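Local coordinates for protein phosphodiesterase (Pseudomonas aeruginosa, PDB 4G75) that kills bacteria as a colicin M-like bacteriocin, probably by hydrolysing the lipid-linked precursor of peptidoglycan in a metal-dependent phosphodiesterase reaction, at residues M159-E164 / G208-E213; A35-I40 / S77-N82; G220-V223 / Q229-F232; F100-D105 / M110-N115. All coordinates share one frame; numbering follows the deposited sequence.

Contact 1: residues M159-E164 / G208-E213. With MG (magnesium ion), chain B; EDO (1,2-ethanediol), chain D.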
loop_
_atom_site.group_PDB
_atom_site.type_symbol
_atom_site.label_atom_id
_atom_site.label_comp_id
_atom_site.label_asym_id
_atom_site.label_seq_id
_atom_site.Cartn_x
_atom_site.Cartn_y
_atom_site.Cartn_z
HETATM N N MSE A 159 -2.720 -9.700 -6.174
HETATM C CA MSE A 159 -2.238 -8.383 -6.568
HETATM C C MSE A 159 -0.734 -8.471 -6.768
HETATM O O MSE A 159 -0.071 -9.267 -6.115
HETATM C CB MSE A 159 -2.552 -7.344 -5.490
HETATM C CG MSE A 159 -4.044 -7.091 -5.309
HETATM SE SE MSE A 159 -4.835 -6.130 -6.833
HETATM C CE MSE A 159 -3.993 -4.392 -6.595
ATOM N N ASN A 160 -0.203 -7.657 -7.672
ATOM C CA ASN A 160 1.237 -7.581 -7.878
ATOM C C ASN A 160 1.828 -6.298 -7.293
ATOM O O ASN A 160 1.285 -5.219 -7.504
ATOM C CB ASN A 160 1.557 -7.657 -9.376
ATOM C CG ASN A 160 1.488 -9.076 -9.916
ATOM O OD1 ASN A 160 1.050 -9.306 -11.042
ATOM N ND2 ASN A 160 1.931 -10.030 -9.117
ATOM N N PHE A 161 2.924 -6.434 -6.548
ATOM C CA PHE A 161 3.713 -5.302 -6.073
ATOM C C PHE A 161 5.084 -5.449 -6.725
ATOM O O PHE A 161 5.952 -6.161 -6.207
ATOM C CB PHE A 161 3.837 -5.346 -4.543
ATOM C CG PHE A 161 4.150 -4.009 -3.902
ATOM C CD1 PHE A 161 4.960 -3.078 -4.542
ATOM C CD2 PHE A 161 3.658 -3.705 -2.640
ATOM C CE1 PHE A 161 5.250 -1.860 -3.953
ATOM C CE2 PHE A 161 3.947 -2.491 -2.039
ATOM C CZ PHE A 161 4.742 -1.562 -2.698
ATOM N N PRO A 162 5.278 -4.810 -7.891
ATOM C CA PRO A 162 6.565 -4.981 -8.586
ATOM C C PRO A 162 7.744 -4.701 -7.648
ATOM O O PRO A 162 7.723 -3.736 -6.879
ATOM C CB PRO A 162 6.489 -3.958 -9.718
ATOM C CG PRO A 162 4.987 -3.793 -9.974
ATOM C CD PRO A 162 4.357 -3.910 -8.611
ATOM N N ILE A 163 8.769 -5.546 -7.708
ATOM C CA ILE A 163 9.842 -5.484 -6.723
ATOM C C ILE A 163 10.540 -4.123 -6.678
ATOM O O ILE A 163 10.909 -3.653 -5.610
ATOM C CB ILE A 163 10.875 -6.627 -6.919
ATOM C CG1 ILE A 163 11.741 -6.795 -5.665
ATOM C CG2 ILE A 163 11.703 -6.406 -8.178
ATOM C CD1 ILE A 163 12.672 -8.027 -5.716
ATOM N N GLU A 164 10.716 -3.497 -7.837
ATOM C CA GLU A 164 11.386 -2.203 -7.899
ATOM C C GLU A 164 10.548 -1.083 -7.278
ATOM O O GLU A 164 11.074 -0.015 -6.949
ATOM C CB GLU A 164 11.786 -1.853 -9.344
ATOM C CG GLU A 164 10.626 -1.559 -10.294
ATOM C CD GLU A 164 10.025 -2.808 -10.934
ATOM O OE1 GLU A 164 10.373 -3.944 -10.527
ATOM O OE2 GLU A 164 9.194 -2.651 -11.855
ATOM N N GLY A 208 6.650 -1.366 4.024
ATOM C CA GLY A 208 6.523 -1.849 5.389
ATOM C C GLY A 208 5.084 -1.931 5.860
ATOM O O GLY A 208 4.723 -2.808 6.647
ATOM N N ASN A 209 4.260 -1.013 5.367
ATOM C CA ASN A 209 2.869 -0.903 5.779
ATOM C C ASN A 209 1.961 -1.701 4.852
ATOM O O ASN A 209 0.749 -1.734 5.036
ATOM C CB ASN A 209 2.468 0.574 5.772
ATOM C CG ASN A 209 1.221 0.860 6.585
ATOM O OD1 ASN A 209 0.947 0.225 7.614
ATOM N ND2 ASN A 209 0.468 1.837 6.138
ATOM N N THR A 210 2.551 -2.345 3.847
ATOM C CA THR A 210 1.784 -3.138 2.891
ATOM C C THR A 210 2.145 -4.624 2.972
ATOM O O THR A 210 1.309 -5.459 3.320
ATOM C CB THR A 210 1.991 -2.633 1.441
ATOM O OG1 THR A 210 1.655 -1.237 1.371
ATOM C CG2 THR A 210 1.113 -3.411 0.469
ATOM N N VAL A 211 3.389 -4.938 2.634
ATOM C CA VAL A 211 3.881 -6.311 2.684
ATOM C C VAL A 211 4.713 -6.630 3.922
ATOM O O VAL A 211 4.841 -7.791 4.285
ATOM C CB VAL A 211 4.705 -6.676 1.433
ATOM C CG1 VAL A 211 3.803 -6.681 0.204
ATOM C CG2 VAL A 211 5.874 -5.702 1.254
ATOM N N GLY A 212 5.293 -5.616 4.554
ATOM C CA GLY A 212 6.100 -5.827 5.750
ATOM C C GLY A 212 7.318 -6.703 5.500
ATOM O O GLY A 212 8.131 -6.411 4.619
ATOM N N GLU A 213 7.461 -7.770 6.279
ATOM C CA GLU A 213 8.571 -8.693 6.062
ATOM C C GLU A 213 8.264 -9.620 4.893
ATOM O O GLU A 213 7.207 -10.244 4.850
ATOM C CB GLU A 213 8.861 -9.526 7.313
ATOM C CG GLU A 213 10.143 -10.343 7.184
ATOM C CD GLU A 213 10.307 -11.390 8.272
ATOM O OE1 GLU A 213 11.100 -11.150 9.207
ATOM O OE2 GLU A 213 9.650 -12.451 8.190
HETATM MG MG MG B . 4.857 -9.883 5.094
HETATM C C1 EDO D . -1.040 -3.878 8.414
HETATM O O1 EDO D . -1.568 -4.956 7.633
HETATM C C2 EDO D . -0.540 -2.767 7.502
HETATM O O2 EDO D . -1.627 -2.217 6.751
HETATM O O HOH W 1 4.617 -12.176 6.184
HETATM O O HOH W 2 2.511 -9.374 5.902
#
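Phe161 reaches Thr210 and Val211 with one side of its ring, and this buried apolar touch is all that joins 159-164 to 208-213. With CG anti to the backbone N (chi1 -158°), the ring swings its CD2 and CE2 atoms across to the loop. Thr210 sits at the ring edge near its plane, its methyl CG2 3.9 Å from Phe161 CE2. Val211 comes in obliquely, CG1 lying 4.1 Å from Phe161 CD2. A single Thr210 rotamer (chi1 -56°) both points the methyl at the ring and lets OG1 hydrogen-bond to the backbone O of Val206, in helix 205-208. Phe161 also touches Leu166 and, in strand 275-278, Ile277, which touches Val211 as well.

The same loop carries the metal. Magnesium is bound by Val211 O at 2.2 Å and Glu213 O at 2.4 Å, with two waters and the carboxylate of Asp241 completing the ligands found. Gly212, between them, has positive phi (62°); the chain turns there, and the carbonyls before and after the turn both face the ion. The Phe161 packing thus lies against the loop that, with its two backbone carbonyls and Asp241, forms the magnesium site of this colicin M-family protein.

Contact 2: residues A35-I40 / S77-N82. With EDO (1,2-ethanediol), chain M.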
loop_
_atom_site.group_PDB
_atom_site.type_symbol
_atom_site.label_atom_id
_atom_site.label_comp_id
_atom_site.label_asym_id
_atom_site.label_seq_id
_atom_site.Cartn_x
_atom_site.Cartn_y
_atom_site.Cartn_z
ATOM N N ALA A 35 -26.168 14.176 1.770
ATOM C CA ALA A 35 -25.335 13.856 0.613
ATOM C C ALA A 35 -24.334 14.979 0.327
ATOM O O ALA A 35 -23.178 14.731 -0.036
ATOM C CB ALA A 35 -26.210 13.596 -0.606
ATOM N N GLN A 36 -24.776 16.221 0.482
ATOM C CA GLN A 36 -23.875 17.354 0.311
ATOM C C GLN A 36 -22.777 17.295 1.359
ATOM O O GLN A 36 -21.613 17.563 1.073
ATOM C CB GLN A 36 -24.640 18.677 0.411
ATOM C CG GLN A 36 -23.793 19.929 0.199
ATOM C CD GLN A 36 -23.183 20.459 1.489
ATOM O OE1 GLN A 36 -23.567 20.056 2.589
ATOM N NE2 GLN A 36 -22.233 21.376 1.357
ATOM N N VAL A 37 -23.158 16.940 2.579
ATOM C CA VAL A 37 -22.201 16.857 3.670
ATOM C C VAL A 37 -21.175 15.771 3.340
ATOM O O VAL A 37 -19.977 15.937 3.587
ATOM C CB VAL A 37 -22.896 16.534 5.002
ATOM C CG1 VAL A 37 -21.867 16.389 6.120
ATOM C CG2 VAL A 37 -23.915 17.618 5.349
ATOM N N GLY A 38 -21.655 14.676 2.755
ATOM C CA GLY A 38 -20.780 13.584 2.343
ATOM C C GLY A 38 -19.736 14.045 1.337
ATOM O O GLY A 38 -18.558 13.719 1.462
ATOM N N TYR A 39 -20.163 14.805 0.335
ATOM C CA TYR A 39 -19.216 15.351 -0.637
ATOM C C TYR A 39 -18.174 16.236 0.027
ATOM O O TYR A 39 -16.977 16.128 -0.265
ATOM C CB TYR A 39 -19.933 16.142 -1.726
ATOM C CG TYR A 39 -20.415 15.288 -2.870
ATOM C CD1 TYR A 39 -19.546 14.905 -3.880
ATOM C CD2 TYR A 39 -21.739 14.873 -2.947
ATOM C CE1 TYR A 39 -19.975 14.132 -4.932
ATOM C CE2 TYR A 39 -22.179 14.098 -3.999
ATOM C CZ TYR A 39 -21.291 13.731 -4.989
ATOM O OH TYR A 39 -21.714 12.949 -6.041
ATOM N N ILE A 40 -18.627 17.136 0.896
ATOM C CA ILE A 40 -17.707 18.016 1.602
ATOM C C ILE A 40 -16.692 17.202 2.385
ATOM O O ILE A 40 -15.504 17.530 2.395
ATOM C CB ILE A 40 -18.447 18.960 2.573
ATOM C CG1 ILE A 40 -19.230 20.007 1.787
ATOM C CG2 ILE A 40 -17.462 19.627 3.525
ATOM C CD1 ILE A 40 -18.353 20.944 0.976
ATOM N N SER A 77 -18.160 14.520 12.762
ATOM C CA SER A 77 -19.118 13.424 12.734
ATOM C C SER A 77 -20.063 13.610 11.546
ATOM O O SER A 77 -20.470 14.729 11.229
ATOM C CB SER A 77 -19.903 13.344 14.049
ATOM O OG SER A 77 -20.792 14.434 14.174
ATOM N N LEU A 78 -20.408 12.504 10.895
ATOM C CA LEU A 78 -21.177 12.532 9.656
ATOM C C LEU A 78 -22.546 11.890 9.795
ATOM O O LEU A 78 -22.768 11.038 10.655
ATOM C CB LEU A 78 -20.417 11.802 8.539
ATOM C CG LEU A 78 -19.013 12.324 8.215
ATOM C CD1 LEU A 78 -18.410 11.532 7.056
ATOM C CD2 LEU A 78 -19.022 13.814 7.901
ATOM N N PRO A 79 -23.475 12.297 8.929
ATOM C CA PRO A 79 -24.777 11.636 8.848
ATOM C C PRO A 79 -24.598 10.148 8.547
ATOM O O PRO A 79 -25.105 9.302 9.283
ATOM C CB PRO A 79 -25.451 12.347 7.672
ATOM C CG PRO A 79 -24.793 13.678 7.603
ATOM C CD PRO A 79 -23.378 13.466 8.040
ATOM N N PHE A 80 -23.857 9.838 7.486
ATOM C CA PHE A 80 -23.621 8.454 7.092
ATOM C C PHE A 80 -22.125 8.148 6.963
ATOM O O PHE A 80 -21.595 8.082 5.851
ATOM C CB PHE A 80 -24.311 8.149 5.766
ATOM C CG PHE A 80 -25.771 8.509 5.738
ATOM C CD1 PHE A 80 -26.686 7.807 6.500
ATOM C CD2 PHE A 80 -26.222 9.535 4.928
ATOM C CE1 PHE A 80 -28.026 8.134 6.467
ATOM C CE2 PHE A 80 -27.563 9.863 4.886
ATOM C CZ PHE A 80 -28.462 9.165 5.656
ATOM N N PRO A 81 -21.441 7.962 8.100
ATOM C CA PRO A 81 -20.021 7.598 8.117
ATOM C C PRO A 81 -19.827 6.230 7.468
ATOM O O PRO A 81 -18.768 5.948 6.898
ATOM C CB PRO A 81 -19.708 7.529 9.615
ATOM C CG PRO A 81 -21.051 7.221 10.245
ATOM C CD PRO A 81 -21.968 8.111 9.465
ATOM N N ASN A 82 -20.857 5.391 7.551
ATOM C CA ASN A 82 -20.862 4.121 6.843
ATOM C C ASN A 82 -20.736 4.291 5.331
ATOM O O ASN A 82 -19.936 3.614 4.694
ATOM C CB ASN A 82 -22.104 3.285 7.193
ATOM C CG ASN A 82 -23.408 4.044 7.000
ATOM O OD1 ASN A 82 -23.467 5.268 7.139
ATOM N ND2 ASN A 82 -24.468 3.308 6.694
HETATM C C1 EDO M . -23.375 11.080 3.584
HETATM O O1 EDO M . -22.450 10.089 3.117
HETATM C C2 EDO M . -22.783 11.838 4.767
HETATM O O2 EDO M . -22.120 10.912 5.638
#
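Residues 35-40 are a regular piece of helix 34-49, with Tyr39 N hydrogen-bonded to Ala35 O at 3.0 Å, whereas 77-80 is irregular, with Phe80 as the N-cap of helix 81-102. No hydrogen bond passes directly between the two segments, and Val37 carries the side-chain contact from the helix. A chi1 of 177° sends its CG1 methyl toward the loop, where it lies 3.8 Å from Pro79 CD and 4.2 Å from Leu78 CD2, so a single branch touches both loop residues. Val37 and the proline ring meet at a slant. Pro79 also lays CB over one face of the neighbouring Phe80 ring, offset toward the rim.

A molecule of 1,2-ethanediol, probably from the crystallisation liquor, sits between the segments beside Gly38, whose CA is 3.6 Å from its C2. Its O2 accepts a hydrogen bond from Phe80 N at 2.8 Å, bent to 142° at the hydrogen, and gives a weak one to Phe80 O. The diol carbon C1 lies at the edge of the Phe80 ring, 3.5 Å from CD2.

This surface contact joins the start of helix 34-49 to the loop entering helix 81-102. Leu78 extends the packing to Leu61 of helix 55-65, while the Phe80 ring meets Tyr83 and Phe120 and touches Pro34.

Contact 3: residues G220-V223 / Q229-F232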
loop_
_atom_site.group_PDB
_atom_site.type_symbol
_atom_site.label_atom_id
_atom_site.label_comp_id
_atom_site.label_asym_id
_atom_site.label_seq_id
_atom_site.Cartn_x
_atom_site.Cartn_y
_atom_site.Cartn_z
ATOM N N GLY A 220 22.733 -16.047 -8.303
ATOM C CA GLY A 220 23.746 -15.573 -9.218
ATOM C C GLY A 220 24.990 -16.420 -9.233
ATOM O O GLY A 220 24.988 -17.577 -8.809
ATOM N N ILE A 221 26.065 -15.828 -9.731
ATOM C CA ILE A 221 27.321 -16.544 -9.862
ATOM C C ILE A 221 28.390 -15.823 -9.064
ATOM O O ILE A 221 28.606 -14.632 -9.242
ATOM C CB ILE A 221 27.763 -16.605 -11.327
ATOM C CG1 ILE A 221 26.725 -17.361 -12.160
ATOM C CG2 ILE A 221 29.128 -17.261 -11.439
ATOM C CD1 ILE A 221 27.115 -17.532 -13.607
ATOM N N LEU A 222 29.038 -16.557 -8.169
ATOM C CA LEU A 222 30.151 -16.029 -7.402
ATOM C C LEU A 222 31.455 -16.532 -8.008
ATOM O O LEU A 222 31.562 -17.706 -8.359
ATOM C CB LEU A 222 30.054 -16.515 -5.959
ATOM C CG LEU A 222 31.251 -16.229 -5.051
ATOM C CD1 LEU A 222 31.364 -14.746 -4.762
ATOM C CD2 LEU A 222 31.123 -17.019 -3.755
ATOM N N VAL A 223 32.439 -15.647 -8.138
ATOM C CA VAL A 223 33.789 -16.072 -8.486
ATOM C C VAL A 223 34.751 -15.678 -7.372
ATOM O O VAL A 223 34.812 -14.510 -6.984
ATOM C CB VAL A 223 34.267 -15.452 -9.814
ATOM C CG1 VAL A 223 35.730 -15.827 -10.080
ATOM C CG2 VAL A 223 33.377 -15.923 -10.956
ATOM N N GLN A 229 40.675 -11.716 -4.780
ATOM C CA GLN A 229 39.565 -10.948 -5.330
ATOM C C GLN A 229 38.339 -11.841 -5.436
ATOM O O GLN A 229 38.450 -13.053 -5.627
ATOM C CB GLN A 229 39.903 -10.400 -6.718
ATOM C CG GLN A 229 41.146 -9.506 -6.782
ATOM C CD GLN A 229 40.954 -8.184 -6.079
ATOM O OE1 GLN A 229 39.871 -7.605 -6.116
ATOM N NE2 GLN A 229 42.011 -7.693 -5.438
ATOM N N TRP A 230 37.165 -11.237 -5.306
ATOM C CA TRP A 230 35.926 -11.960 -5.543
ATOM C C TRP A 230 34.917 -11.038 -6.212
ATOM O O TRP A 230 34.987 -9.811 -6.087
ATOM C CB TRP A 230 35.376 -12.553 -4.241
ATOM C CG TRP A 230 34.917 -11.530 -3.243
ATOM C CD1 TRP A 230 35.620 -11.048 -2.175
ATOM C CD2 TRP A 230 33.648 -10.870 -3.217
ATOM N NE1 TRP A 230 34.865 -10.127 -1.486
ATOM C CE2 TRP A 230 33.652 -9.998 -2.108
ATOM C CE3 TRP A 230 32.507 -10.932 -4.025
ATOM C CZ2 TRP A 230 32.560 -9.188 -1.791
ATOM C CZ3 TRP A 230 31.422 -10.127 -3.708
ATOM C CH2 TRP A 230 31.459 -9.267 -2.601
ATOM N N SER A 231 33.986 -11.626 -6.945
ATOM C CA SER A 231 32.915 -10.847 -7.531
ATOM C C SER A 231 31.648 -11.679 -7.535
ATOM O O SER A 231 31.695 -12.916 -7.595
ATOM C CB SER A 231 33.279 -10.394 -8.948
ATOM O OG SER A 231 33.549 -11.503 -9.782
ATOM N N PHE A 232 30.514 -11.001 -7.431
ATOM C CA PHE A 232 29.232 -11.672 -7.515
ATOM C C PHE A 232 28.307 -10.927 -8.455
ATOM O O PHE A 232 28.111 -9.719 -8.327
ATOM C CB PHE A 232 28.580 -11.796 -6.140
ATOM C CG PHE A 232 27.176 -12.342 -6.183
ATOM C CD1 PHE A 232 26.948 -13.698 -6.370
ATOM C CD2 PHE A 232 26.085 -11.500 -6.027
ATOM C CE1 PHE A 232 25.659 -14.204 -6.407
ATOM C CE2 PHE A 232 24.797 -11.996 -6.060
ATOM C CZ PHE A 232 24.579 -13.353 -6.247
HETATM O O HOH W 3 30.801 -13.338 -10.785
#
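The Phe232 ring lies against the strand opposite, with Leu222 N at its edge near the plane and Ile221 O and the Gly220 backbone approaching obliquely; the Trp230 indole meets Leu222 CD1, likewise at a slant. These rings belong to an antiparallel beta hairpin, strand 213-224 with strand 229-243, whose axes here run 4.8 Å apart at 176°. The trans chi1 of Phe232 (173°) sends the ring along the neighbouring strand until CE1 is 3.7 Å from Gly220 C. Gly220 has no side chain at the very place where a CB would run into the ring. Leu222 and Phe232 form a non-hydrogen-bonded pair, and on their side of the sheet Leu182 of helix 176-184 packs on Leu222 and Trp230. Val223 and Ser231 pair on the other face, where Val223 CB and Ser231 OG lie 4.0 Å apart. A water gives a hydrogen bond to Ile221 O and a weak one to Ser231 O. Two backbone hydrogen bonds close the Val223-Ser231 pair: Ser231 N to Val223 O at 3.0 Å, and Val223 N to Ser231 O at 2.9 Å, the second almost straight at 172°.

Contact 4: residues F100-D105 / M110-N115. With EDO (1,2-ethanediol), chain N.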
loop_
_atom_site.group_PDB
_atom_site.type_symbol
_atom_site.label_atom_id
_atom_site.label_comp_id
_atom_site.label_asym_id
_atom_site.label_seq_id
_atom_site.Cartn_x
_atom_site.Cartn_y
_atom_site.Cartn_z
ATOM N N PHE A 100 -0.275 4.148 -10.866
ATOM C CA PHE A 100 0.549 3.116 -11.497
ATOM C C PHE A 100 0.354 3.049 -13.008
ATOM O O PHE A 100 1.319 3.033 -13.776
ATOM C CB PHE A 100 0.272 1.721 -10.909
ATOM C CG PHE A 100 0.923 0.608 -11.691
ATOM C CD1 PHE A 100 2.276 0.356 -11.555
ATOM C CD2 PHE A 100 0.191 -0.156 -12.593
ATOM C CE1 PHE A 100 2.885 -0.654 -12.280
ATOM C CE2 PHE A 100 0.799 -1.165 -13.327
ATOM C CZ PHE A 100 2.148 -1.415 -13.166
ATOM N N SER A 101 -0.903 3.008 -13.426
ATOM C CA SER A 101 -1.244 2.780 -14.827
ATOM C C SER A 101 -1.110 4.034 -15.683
ATOM O O SER A 101 -0.672 3.969 -16.828
ATOM C CB SER A 101 -2.667 2.236 -14.932
ATOM O OG SER A 101 -3.127 2.273 -16.268
ATOM N N LEU A 102 -1.503 5.174 -15.128
ATOM C CA LEU A 102 -1.526 6.409 -15.903
ATOM C C LEU A 102 -0.409 7.383 -15.557
ATOM O O LEU A 102 -0.208 8.366 -16.263
ATOM C CB LEU A 102 -2.877 7.113 -15.735
ATOM C CG LEU A 102 -4.156 6.319 -16.002
ATOM C CD1 LEU A 102 -5.381 7.180 -15.711
ATOM C CD2 LEU A 102 -4.180 5.795 -17.434
ATOM N N GLY A 103 0.311 7.123 -14.470
ATOM C CA GLY A 103 1.319 8.055 -13.998
ATOM C C GLY A 103 0.741 9.361 -13.478
ATOM O O GLY A 103 1.417 10.397 -13.483
ATOM N N ASP A 104 -0.511 9.323 -13.039
ATOM C CA ASP A 104 -1.140 10.487 -12.423
ATOM C C ASP A 104 -0.383 10.943 -11.179
ATOM O O ASP A 104 0.068 10.120 -10.384
ATOM C CB ASP A 104 -2.563 10.145 -11.982
ATOM C CG ASP A 104 -3.565 10.192 -13.115
ATOM O OD1 ASP A 104 -3.244 10.754 -14.188
ATOM O OD2 ASP A 104 -4.688 9.680 -12.912
ATOM N N ASP A 105 -0.278 12.256 -10.997
ATOM C CA ASP A 105 0.161 12.808 -9.723
ATOM C C ASP A 105 -0.938 12.497 -8.708
ATOM O O ASP A 105 -2.025 12.081 -9.085
ATOM C CB ASP A 105 0.369 14.317 -9.828
ATOM C CG ASP A 105 -0.922 15.061 -10.152
ATOM O OD1 ASP A 105 -1.278 15.155 -11.345
ATOM O OD2 ASP A 105 -1.575 15.555 -9.214
HETATM N N MSE A 110 -6.581 11.005 -7.490
HETATM C CA MSE A 110 -7.761 10.952 -6.636
HETATM C C MSE A 110 -8.973 11.591 -7.311
HETATM O O MSE A 110 -10.072 11.058 -7.238
HETATM C CB MSE A 110 -7.503 11.617 -5.288
HETATM C CG MSE A 110 -8.722 11.618 -4.383
HETATM SE SE MSE A 110 -9.264 9.804 -3.873
HETATM C CE MSE A 110 -7.966 9.597 -2.422
ATOM N N ASN A 111 -8.783 12.728 -7.967
ATOM C CA ASN A 111 -9.909 13.361 -8.656
ATOM C C ASN A 111 -10.461 12.491 -9.771
ATOM O O ASN A 111 -11.676 12.425 -9.976
ATOM C CB ASN A 111 -9.532 14.747 -9.178
ATOM C CG ASN A 111 -9.374 15.757 -8.063
ATOM O OD1 ASN A 111 -9.965 15.612 -6.996
ATOM N ND2 ASN A 111 -8.570 16.792 -8.308
ATOM N N ARG A 112 -9.571 11.811 -10.484
ATOM C CA ARG A 112 -9.997 10.888 -11.530
ATOM C C ARG A 112 -10.801 9.749 -10.914
ATOM O O ARG A 112 -11.866 9.385 -11.415
ATOM C CB ARG A 112 -8.792 10.342 -12.309
ATOM C CG ARG A 112 -9.161 9.700 -13.640
ATOM C CD ARG A 112 -7.968 9.031 -14.327
ATOM N NE ARG A 112 -6.825 9.930 -14.509
ATOM C CZ ARG A 112 -6.737 10.872 -15.446
ATOM N NH1 ARG A 112 -7.740 11.078 -16.293
ATOM N NH2 ARG A 112 -5.653 11.631 -15.521
ATOM N N ALA A 113 -10.287 9.196 -9.817
ATOM C CA ALA A 113 -10.969 8.124 -9.112
ATOM C C ALA A 113 -12.343 8.548 -8.589
ATOM O O ALA A 113 -13.257 7.727 -8.507
ATOM C CB ALA A 113 -10.091 7.585 -7.949
ATOM N N GLN A 114 -12.496 9.823 -8.249
ATOM C CA GLN A 114 -13.739 10.281 -7.634
ATOM C C GLN A 114 -14.685 10.937 -8.634
ATOM O O GLN A 114 -15.707 11.497 -8.251
ATOM C CB GLN A 114 -13.453 11.201 -6.438
ATOM C CG GLN A 114 -12.684 10.479 -5.335
ATOM C CD GLN A 114 -12.653 11.221 -4.007
ATOM O OE1 GLN A 114 -12.325 12.408 -3.942
ATOM N NE2 GLN A 114 -12.983 10.513 -2.938
ATOM N N ASN A 115 -14.347 10.845 -9.917
ATOM C CA ASN A 115 -15.194 11.407 -10.962
ATOM C C ASN A 115 -16.317 10.444 -11.325
ATOM O O ASN A 115 -16.358 9.899 -12.429
ATOM C CB ASN A 115 -14.364 11.750 -12.198
ATOM C CG ASN A 115 -15.123 12.612 -13.189
ATOM O OD1 ASN A 115 -16.199 13.129 -12.884
ATOM N ND2 ASN A 115 -14.565 12.767 -14.383
HETATM C C1 EDO N . -16.668 15.058 -10.144
HETATM O O1 EDO N . -18.097 14.990 -10.095
HETATM C C2 EDO N . -16.133 15.345 -8.748
HETATM O O2 EDO N . -16.452 14.256 -7.874
#
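Arg112 leaves its helix extended through chi1 (-164°) and chi2 and then bends at chi3 (-54°), which turns the guanidinium side-on to Asp104, whose CG stands anti to its own carbonyl carbon. The outcome is a two-point salt bridge using NE and one terminal nitrogen. Arg112 NE donates to Asp104 OD2 at 2.7 Å in a nearly straight bond (176°), on the syn lone pair and within the guanidinium plane. The second bond, from Arg112 NH2 to Asp104 OD1, is 2.9 Å and also comes from the syn side, though the nitrogen is tilted out of the carboxylate plane. Carboxylate and guanidinium are close to coplanar, so the two bonds together limit rotation of either group. The long axes of the side chains cross at about a right angle.

Leu102 packs close beside the arginine. Its CD1 methyl comes in obliquely, 3.3 Å from Arg112 NE and 3.5 Å from Arg112 CD. Asp104 is buried while Arg112 is exposed, and the bridge gives the buried carboxylate a partner for each oxygen.

The salt bridge ties the short connection after helix 81-102 to the last turn of helix 106-113. Gly103 leaves the first helix with positive phi, and Asp105 serves as N-cap of the next, its side chain also bonded to Thr108. Asn98 of helix 81-102 touches both Asp104 and Arg112, while Met110, a selenomethionine, packs on Leu92 of that helix and on Asp46 and Tyr49 of helix 34-49.

In the fold
Contact 1 is the buried one, near the centre of the chain; contact 2 is at the surface, and contacts 3 and 4 are partly buried. Contacts 2 and 4 share helix 81-102, one where it is entered and the other where it is left, and their centres are 23 Å apart. Contacts 1 and 3 both reach the mixed beta-sheet, 29 Å apart between centres. Chemistry follows place: apolar packing against a metal-binding loop in contact 1, aliphatic touches beside a bound diol in contact 2, backbone pairing in contact 3 and, in contact 4, a salt bridge from an interhelical loop to the helix that follows it. Contacts 2 and 3 lie on opposite sides of the chain's centre.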